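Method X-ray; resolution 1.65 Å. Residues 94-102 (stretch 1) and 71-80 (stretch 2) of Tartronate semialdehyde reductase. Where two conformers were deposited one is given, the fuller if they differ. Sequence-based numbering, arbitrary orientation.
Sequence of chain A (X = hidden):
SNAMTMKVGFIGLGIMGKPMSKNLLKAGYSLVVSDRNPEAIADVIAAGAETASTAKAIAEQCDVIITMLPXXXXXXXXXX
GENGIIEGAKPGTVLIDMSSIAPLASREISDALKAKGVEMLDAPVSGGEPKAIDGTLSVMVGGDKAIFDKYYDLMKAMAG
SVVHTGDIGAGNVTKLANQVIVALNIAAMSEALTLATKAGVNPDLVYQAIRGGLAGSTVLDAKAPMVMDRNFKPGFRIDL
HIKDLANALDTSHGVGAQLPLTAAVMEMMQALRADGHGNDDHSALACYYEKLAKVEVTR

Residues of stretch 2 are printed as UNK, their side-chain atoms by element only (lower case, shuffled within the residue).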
# COMPACT_ATOMS: atom_id res chain seq x y z
N VAL A 94 -1.23 8.11 19.68
CA VAL A 94 -1.80 8.16 18.33
C VAL A 94 -1.32 6.96 17.52
O VAL A 94 -0.12 6.69 17.49
CB VAL A 94 -1.38 9.44 17.61
CG1 VAL A 94 -1.94 9.48 16.17
CG2 VAL A 94 -1.82 10.71 18.42
N LEU A 95 -2.25 6.28 16.85
CA LEU A 95 -1.93 5.27 15.84
C LEU A 95 -2.12 5.90 14.47
O LEU A 95 -3.20 6.43 14.18
CB LEU A 95 -2.82 4.05 15.95
CG LEU A 95 -2.77 3.04 14.79
CD1 LEU A 95 -1.40 2.40 14.67
CD2 LEU A 95 -3.83 1.96 15.00
N ILE A 96 -1.08 5.86 13.65
CA ILE A 96 -1.16 6.20 12.24
C ILE A 96 -1.07 4.88 11.49
O ILE A 96 0.01 4.31 11.29
CB ILE A 96 -0.04 7.18 11.81
CG1 ILE A 96 -0.08 8.46 12.65
CG2 ILE A 96 -0.19 7.58 10.33
CD1 ILE A 96 1.02 9.41 12.30
N ASP A 97 -2.22 4.36 11.10
CA ASP A 97 -2.22 3.12 10.33
C ASP A 97 -2.07 3.48 8.86
O ASP A 97 -2.94 4.14 8.29
CB ASP A 97 -3.49 2.30 10.57
CG ASP A 97 -3.49 0.98 9.82
OD1 ASP A 97 -2.37 0.45 9.50
OD2 ASP A 97 -4.57 0.43 9.51
N MSE A 98 -0.97 3.04 8.26
CA MSE A 98 -0.66 3.31 6.86
C MSE A 98 -0.95 2.10 5.97
O MSE A 98 -0.64 2.12 4.77
CB MSE A 98 0.78 3.78 6.74
CG MSE A 98 1.02 5.06 7.60
SE MSE A 98 2.73 5.93 7.40
CE MSE A 98 2.33 7.05 5.86
N SER A 99 -1.57 1.08 6.55
CA SER A 99 -2.03 -0.11 5.82
C SER A 99 -3.20 0.24 4.91
O SER A 99 -3.98 1.15 5.19
CB SER A 99 -2.50 -1.18 6.81
OG SER A 99 -1.57 -1.38 7.87
N SER A 100 -3.34 -0.53 3.84
CA SER A 100 -4.53 -0.47 3.02
C SER A 100 -5.54 -1.47 3.55
O SER A 100 -5.33 -2.69 3.42
CB SER A 100 -4.18 -0.82 1.58
OG SER A 100 -3.23 0.08 1.06
N ILE A 101 -6.61 -0.98 4.17
CA ILE A 101 -7.64 -1.87 4.74
C ILE A 101 -9.03 -1.33 4.44
O ILE A 101 -9.18 -0.18 4.07
CB ILE A 101 -7.46 -2.11 6.27
CG1 ILE A 101 -7.81 -0.87 7.12
CG2 ILE A 101 -6.07 -2.59 6.57
CD1 ILE A 101 -7.77 -1.14 8.63
N ALA A 102 -10.04 -2.17 4.63
CA ALA A 102 -11.43 -1.76 4.39
C ALA A 102 -11.76 -0.53 5.22
O ALA A 102 -11.48 -0.53 6.42
CB ALA A 102 -12.39 -2.89 4.74
N UNK A 71 -3.50 -6.17 5.82
CA UNK A 71 -4.96 -6.22 5.78
C UNK A 71 -5.57 -6.00 7.16
O UNK A 71 -4.83 -5.92 8.17
c UNK A 71 -5.44 -7.55 5.17
c UNK A 71 -4.89 -8.74 5.90
o UNK A 71 -4.75 -8.71 7.13
n UNK A 71 -4.51 -9.79 5.16
N UNK A 72 -6.89 -5.89 7.21
CA UNK A 72 -7.54 -5.59 8.48
C UNK A 72 -7.28 -6.63 9.59
O UNK A 72 -7.03 -6.22 10.71
o UNK A 72 -9.75 -5.48 9.49
c UNK A 72 -9.05 -5.41 8.27
N UNK A 73 -7.37 -7.94 9.33
CA UNK A 73 -7.07 -8.90 10.41
C UNK A 73 -5.71 -8.67 11.05
O UNK A 73 -5.58 -8.78 12.28
c UNK A 73 -7.85 -8.63 8.11
c UNK A 73 -7.10 -10.26 9.70
c UNK A 73 -8.04 -10.06 8.56
N UNK A 74 -4.70 -8.35 10.25
CA UNK A 74 -3.37 -8.11 10.80
C UNK A 74 -3.35 -6.83 11.65
O UNK A 74 -2.78 -6.83 12.74
c UNK A 74 -1.82 -11.03 7.83
c UNK A 74 -2.31 -7.96 9.71
c UNK A 74 -0.67 -9.94 9.36
n UNK A 74 -2.51 -9.95 8.17
n UNK A 74 -0.71 -11.05 8.53
c UNK A 74 -1.82 -9.25 9.14
N UNK A 75 -3.97 -5.75 11.16
CA UNK A 75 -3.99 -4.50 11.93
C UNK A 75 -4.77 -4.71 13.23
O UNK A 75 -4.36 -4.23 14.28
c UNK A 75 -4.61 -3.32 11.12
c UNK A 75 -4.66 -2.03 11.96
c UNK A 75 -3.81 -3.08 9.87
N UNK A 76 -5.90 -5.39 13.16
CA UNK A 76 -6.71 -5.66 14.35
C UNK A 76 -5.93 -6.44 15.39
O UNK A 76 -6.00 -6.13 16.59
n UNK A 76 -12.61 -6.03 12.08
c UNK A 76 -8.00 -6.39 13.98
c UNK A 76 -9.04 -5.51 13.34
c UNK A 76 -11.38 -5.29 12.48
c UNK A 76 -10.35 -6.24 13.12
N UNK A 77 -5.17 -7.44 14.96
CA UNK A 77 -4.35 -8.23 15.91
C UNK A 77 -3.27 -7.36 16.57
O UNK A 77 -3.09 -7.39 17.79
o UNK A 77 -5.08 -11.04 17.19
c UNK A 77 -3.73 -9.46 15.24
o UNK A 77 -3.30 -11.29 18.39
c UNK A 77 -3.85 -10.94 17.34
c UNK A 77 -2.98 -10.38 16.21
N UNK A 78 -2.56 -6.55 15.78
CA UNK A 78 -1.51 -5.70 16.30
C UNK A 78 -2.06 -4.57 17.20
O UNK A 78 -1.47 -4.24 18.24
c UNK A 78 -0.65 -5.13 15.15
c UNK A 78 0.18 -3.93 15.60
c UNK A 78 0.26 -6.21 14.57
N UNK A 79 -3.18 -3.99 16.79
CA UNK A 79 -3.72 -2.83 17.49
C UNK A 79 -4.53 -3.22 18.72
O UNK A 79 -4.46 -2.53 19.74
c UNK A 79 -4.58 -1.97 16.54
N UNK A 80 -5.29 -4.31 18.62
CA UNK A 80 -6.31 -4.65 19.62
C UNK A 80 -6.12 -5.97 20.33
O UNK A 80 -6.77 -6.24 21.34
c UNK A 80 -7.70 -4.66 18.96
c UNK A 80 -7.99 -2.18 19.00
c UNK A 80 -8.09 -3.43 18.15
c UNK A 80 -9.49 -3.62 17.62

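Position 71 carries four side-chain atoms: two carbons, the second bearing one oxygen and one nitrogen. This terminal amide makes it N71. Its CA-to-CB bond points away from stretch 1, so the contact falls to the backbone: C of N71 lies 3.5 Å from CG2 of I101. The side chain turns back on its own helix, where OD1 of N71 accepts from N of position 74 at 3.1 Å, with an angle of 160° at the hydrogen: an N-cap.

Position 72 has one carbon followed by one oxygen, hence S72. N of S72 is 3.5 Å from CG2 of I101, and CB of S72 is 4.2 Å from CB of I101. At position 73 three carbons close a ring onto the backbone nitrogen, which defines P73; it touches nothing on stretch 1.

Position 74 shows one carbon and then a five-membered ring of three carbons and two nitrogens: H74. Its ring reinforces the cap, ND1 of H74 donating to OD1 of N71 at 2.8 Å and 162°.

Position 75 has three carbons, one carrying the other two, and is V75 (chi1 179°, t). It points toward stretch 1 and meets three residues: CG1 of V75 is 3.5 Å from OD2 of D97, and CG2 of V75 is 3.5 Å from OG of S99 and 4.0 Å from CG2 of I101.

Position 76, four carbons in a row ending in nitrogen, is K76; its CA-to-CB bond points sideways, the chain beyond CB is extended (chi2 to chi4 all t), and its NZ is hydrogen-bonded elsewhere in the structure. Position 77, three carbons with two oxygens on the third, fits E77, out of reach of stretch 1. Position 78 repeats the pattern of one carbon carrying two others: V78, also out of reach. Position 79 has a single carbon, CB, so it is A79; that CB lies 4.3 Å from CD2 of L95. Position 80, four carbons forked at the second, is L80, which makes no contact.

The contact works by packing, burying 281 Å² with no hydrogen bond across it. V75 and A79, one helical turn apart, direct their side chains toward stretch 1, while I101 packs against the start of the helix. Of the polar atoms touching V75, OG of S99 donates to OD1 of D97 at 2.6 Å, whereas OD2 of D97, the carboxylate oxygen nearer V75, makes only van der Waals contact with it.

Stretch 2 71-80: NSPHVKEVAL
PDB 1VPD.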